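Local atomic coordinates of OBG-type G domain-containing protein (Pyrococcus horikoshii, PDB entry 2E87), a protein that binds GDP through its Obg-type G domain and probably acts as a GTP-binding protein, though its cellular role is unknown. Residues Arg103-Leu108 with Gly134-Val139. Numbering follows the deposited sequence.
Sequences RIIREL and GRVASV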
ATOM      1  N   ARG A 103     -17.298  13.477 -15.765  1.00 44.57           N
ATOM      2  CA  ARG A 103     -18.727  13.765 -15.742  1.00 45.35           C
ATOM      3  C   ARG A 103     -19.092  15.077 -16.439  1.00 42.06           C
ATOM      4  O   ARG A 103     -19.999  15.106 -17.259  1.00 44.55           O
ATOM      5  CB  ARG A 103     -19.224  13.763 -14.287  1.00 52.66           C
ATOM      6  CG  ARG A 103     -20.543  13.039 -14.044  1.00 61.24           C
ATOM      7  CD  ARG A 103     -20.481  12.110 -12.817  1.00 63.86           C
ATOM      8  NE  ARG A 103     -19.811  12.714 -11.664  1.00 65.23           N
ATOM      9  CZ  ARG A 103     -20.142  13.883 -11.114  1.00 71.64           C
ATOM     10  NH1 ARG A 103     -21.147  14.598 -11.606  1.00 68.80           N
ATOM     11  NH2 ARG A 103     -19.453  14.348 -10.072  1.00 66.90           N
ATOM     12  N   ILE A 104     -18.391  16.159 -16.130  1.00 39.65           N
ATOM     13  CA  ILE A 104     -18.690  17.442 -16.757  1.00 40.07           C
ATOM     14  C   ILE A 104     -18.421  17.429 -18.267  1.00 39.90           C
ATOM     15  O   ILE A 104     -19.123  18.084 -19.041  1.00 38.85           O
ATOM     16  CB  ILE A 104     -17.846  18.558 -16.158  1.00 43.58           C
ATOM     17  CG1 ILE A 104     -17.676  18.329 -14.662  1.00 51.22           C
ATOM     18  CG2 ILE A 104     -18.513  19.891 -16.414  1.00 47.97           C
ATOM     19  CD1 ILE A 104     -18.991  18.101 -13.921  1.00 59.64           C
ATOM     20  N   ILE A 105     -17.394  16.692 -18.681  1.00 39.07           N
ATOM     21  CA  ILE A 105     -17.046  16.625 -20.095  1.00 43.89           C
ATOM     22  C   ILE A 105     -18.096  15.875 -20.901  1.00 48.39           C
ATOM     23  O   ILE A 105     -18.392  16.238 -22.041  1.00 45.88           O
ATOM     24  CB  ILE A 105     -15.658  15.986 -20.275  1.00 39.96           C
ATOM     25  CG1 ILE A 105     -14.597  17.013 -19.868  1.00 34.09           C
ATOM     26  CG2 ILE A 105     -15.456  15.524 -21.703  1.00 33.74           C
ATOM     27  CD1 ILE A 105     -13.219  16.444 -19.763  1.00 29.98           C
ATOM     28  N   ARG A 106     -18.659  14.834 -20.299  1.00 49.27           N
ATOM     29  CA  ARG A 106     -19.702  14.054 -20.942  1.00 52.94           C
ATOM     30  C   ARG A 106     -20.921  14.957 -21.117  1.00 54.56           C
ATOM     31  O   ARG A 106     -21.564  14.984 -22.167  1.00 54.40           O
ATOM     32  CB  ARG A 106     -20.069  12.852 -20.071  1.00 52.98           C
ATOM     33  CG  ARG A 106     -21.259  12.084 -20.593  1.00 64.89           C
ATOM     34  CD  ARG A 106     -20.972  11.527 -21.977  1.00 74.96           C
ATOM     35  NE  ARG A 106     -22.169  11.499 -22.812  1.00 81.45           N
ATOM     36  CZ  ARG A 106     -22.227  10.939 -24.014  1.00 83.81           C
ATOM     37  NH1 ARG A 106     -21.151  10.349 -24.526  1.00 80.06           N
ATOM     38  NH2 ARG A 106     -23.356  10.978 -24.709  1.00 85.68           N
ATOM     39  N   GLU A 107     -21.224  15.707 -20.070  1.00 50.34           N
ATOM     40  CA  GLU A 107     -22.353  16.620 -20.081  1.00 49.23           C
ATOM     41  C   GLU A 107     -22.119  17.728 -21.111  1.00 46.54           C
ATOM     42  O   GLU A 107     -23.020  18.098 -21.861  1.00 51.79           O
ATOM     43  CB  GLU A 107     -22.527  17.218 -18.686  1.00 45.30           C
ATOM     44  CG  GLU A 107     -23.726  18.111 -18.508  1.00 55.90           C
ATOM     45  CD  GLU A 107     -23.686  18.837 -17.172  1.00 67.82           C
ATOM     46  OE1 GLU A 107     -23.311  18.194 -16.161  1.00 67.98           O
ATOM     47  OE2 GLU A 107     -24.030  20.043 -17.132  1.00 66.21           O
ATOM     48  N   LEU A 108     -20.907  18.261 -21.151  1.00 42.99           N
ATOM     49  CA  LEU A 108     -20.614  19.318 -22.105  1.00 42.52           C
ATOM     50  C   LEU A 108     -20.745  18.782 -23.527  1.00 37.94           C
ATOM     51  O   LEU A 108     -21.282  19.454 -24.392  1.00 41.68           O
ATOM     52  CB  LEU A 108     -19.209  19.882 -21.870  1.00 36.69           C
ATOM     53  CG  LEU A 108     -19.070  20.711 -20.591  1.00 42.11           C
ATOM     54  CD1 LEU A 108     -17.600  21.065 -20.336  1.00 37.53           C
ATOM     55  CD2 LEU A 108     -19.918  21.969 -20.726  1.00 36.97           C
ATOM     56  N   GLY A 134     -12.585  25.206 -25.632  1.00 34.72           N
ATOM     57  CA  GLY A 134     -12.220  26.104 -24.553  1.00 30.94           C
ATOM     58  C   GLY A 134     -12.594  25.552 -23.188  1.00 32.16           C
ATOM     59  O   GLY A 134     -11.785  25.568 -22.258  1.00 31.41           O
ATOM     60  N   ARG A 135     -13.817  25.047 -23.067  1.00 30.14           N
ATOM     61  CA  ARG A 135     -14.282  24.498 -21.800  1.00 37.33           C
ATOM     62  C   ARG A 135     -13.617  23.183 -21.413  1.00 37.79           C
ATOM     63  O   ARG A 135     -13.407  22.931 -20.229  1.00 38.49           O
ATOM     64  CB  ARG A 135     -15.802  24.316 -21.803  1.00 37.16           C
ATOM     65  CG  ARG A 135     -16.572  25.627 -21.821  1.00 43.49           C
ATOM     66  CD  ARG A 135     -18.040  25.385 -21.567  1.00 60.11           C
ATOM     67  NE  ARG A 135     -18.881  26.511 -21.966  1.00 69.80           N
ATOM     68  CZ  ARG A 135     -18.775  27.741 -21.472  1.00 73.27           C
ATOM     69  NH1 ARG A 135     -17.854  28.010 -20.553  1.00 79.16           N
ATOM     70  NH2 ARG A 135     -19.598  28.697 -21.888  1.00 70.00           N
ATOM     71  N   VAL A 136     -13.291  22.340 -22.392  1.00 33.58           N
ATOM     72  CA  VAL A 136     -12.646  21.082 -22.067  1.00 33.73           C
ATOM     73  C   VAL A 136     -11.263  21.381 -21.522  1.00 32.70           C
ATOM     74  O   VAL A 136     -10.863  20.837 -20.493  1.00 28.53           O
ATOM     75  CB  VAL A 136     -12.515  20.152 -23.304  1.00 36.39           C
ATOM     76  CG1 VAL A 136     -11.713  18.923 -22.934  1.00 24.24           C
ATOM     77  CG2 VAL A 136     -13.889  19.728 -23.788  1.00 34.51           C
ATOM     78  N   ALA A 137     -10.529  22.243 -22.218  1.00 31.32           N
ATOM     79  CA  ALA A 137      -9.193  22.614 -21.774  1.00 36.75           C
ATOM     80  C   ALA A 137      -9.241  23.177 -20.347  1.00 34.80           C
ATOM     81  O   ALA A 137      -8.381  22.886 -19.518  1.00 38.44           O
ATOM     82  CB  ALA A 137      -8.600  23.640 -22.718  1.00 34.86           C
ATOM     83  N   SER A 138     -10.257  23.976 -20.067  1.00 39.14           N
ATOM     84  CA  SER A 138     -10.426  24.580 -18.756  1.00 38.96           C
ATOM     85  C   SER A 138     -10.744  23.548 -17.658  1.00 37.63           C
ATOM     86  O   SER A 138     -10.190  23.610 -16.559  1.00 31.13           O
ATOM     87  CB  SER A 138     -11.526  25.640 -18.824  1.00 39.48           C
ATOM     88  OG  SER A 138     -11.842  26.126 -17.536  1.00 44.98           O
ATOM     89  N   VAL A 139     -11.648  22.616 -17.947  1.00 34.52           N
ATOM     90  CA  VAL A 139     -11.985  21.587 -16.970  1.00 30.53           C
ATOM     91  C   VAL A 139     -10.717  20.810 -16.634  1.00 31.68           C
ATOM     92  O   VAL A 139     -10.431  20.561 -15.467  1.00 35.44           O
ATOM     93  CB  VAL A 139     -13.080  20.620 -17.512  1.00 33.29           C
ATOM     94  CG1 VAL A 139     -13.269  19.439 -16.579  1.00 28.45           C
ATOM     95  CG2 VAL A 139     -14.397  21.356 -17.651  1.00 30.70           C
TER
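Leu108 lays its forked end over the side chain of Arg135, one methyl touching the root of the arginine and the other its middle. Leu108 CD1 lies 4.0 Å from Arg135 CB, and Leu108 CD2 lies 4.0 Å from Arg135 CD, so both branches rest on the aliphatic part of the chain. The two side chains cross at about a right angle. In each, CG stands anti to the carbonyl carbon, and Arg135 then runs extended from CG to NE, which leaves a straight run of methylenes for the leucine to lie against. The polar end carries on past the leucine to Tyr112, one turn further along the helix of Leu108, where NE hydrogen-bonds to the OH. Arg135 therefore bridges to the neighbouring helix twice, by carbon at Leu108 and by nitrogen at Tyr112.

Leu108 CD1 also meets Val139 tip to tip, 4.2 Å from CG2, the branch that stands beside the backbone N. The other valine methyl, CG1, faces Ile105, with Ile105 CG1 4.3 Å away, so Val139 divides its two branches between residues three apart on the facing helix. Helices 88-117 and 122-142 run here as an antiparallel pair, with a short connection between them, in the helical bundle of the NOG1 N-terminal domain, well away from the GDP site. Their local axes come within 10.4 Å at an angle of 175°, so here the two run almost exactly antiparallel, side by side.

Ile105 and Val136 sit at the level of closest backbone approach, their CA atoms 6.6 Å apart. Ile105 CD1 reaches Val136 CG1 at 4.3 Å, while the same side chain also packs on Ser54, Val57 and Arg58 of helix 38-67, so Ile105 lies where helices 38-67, 88-117 and 122-142 meet.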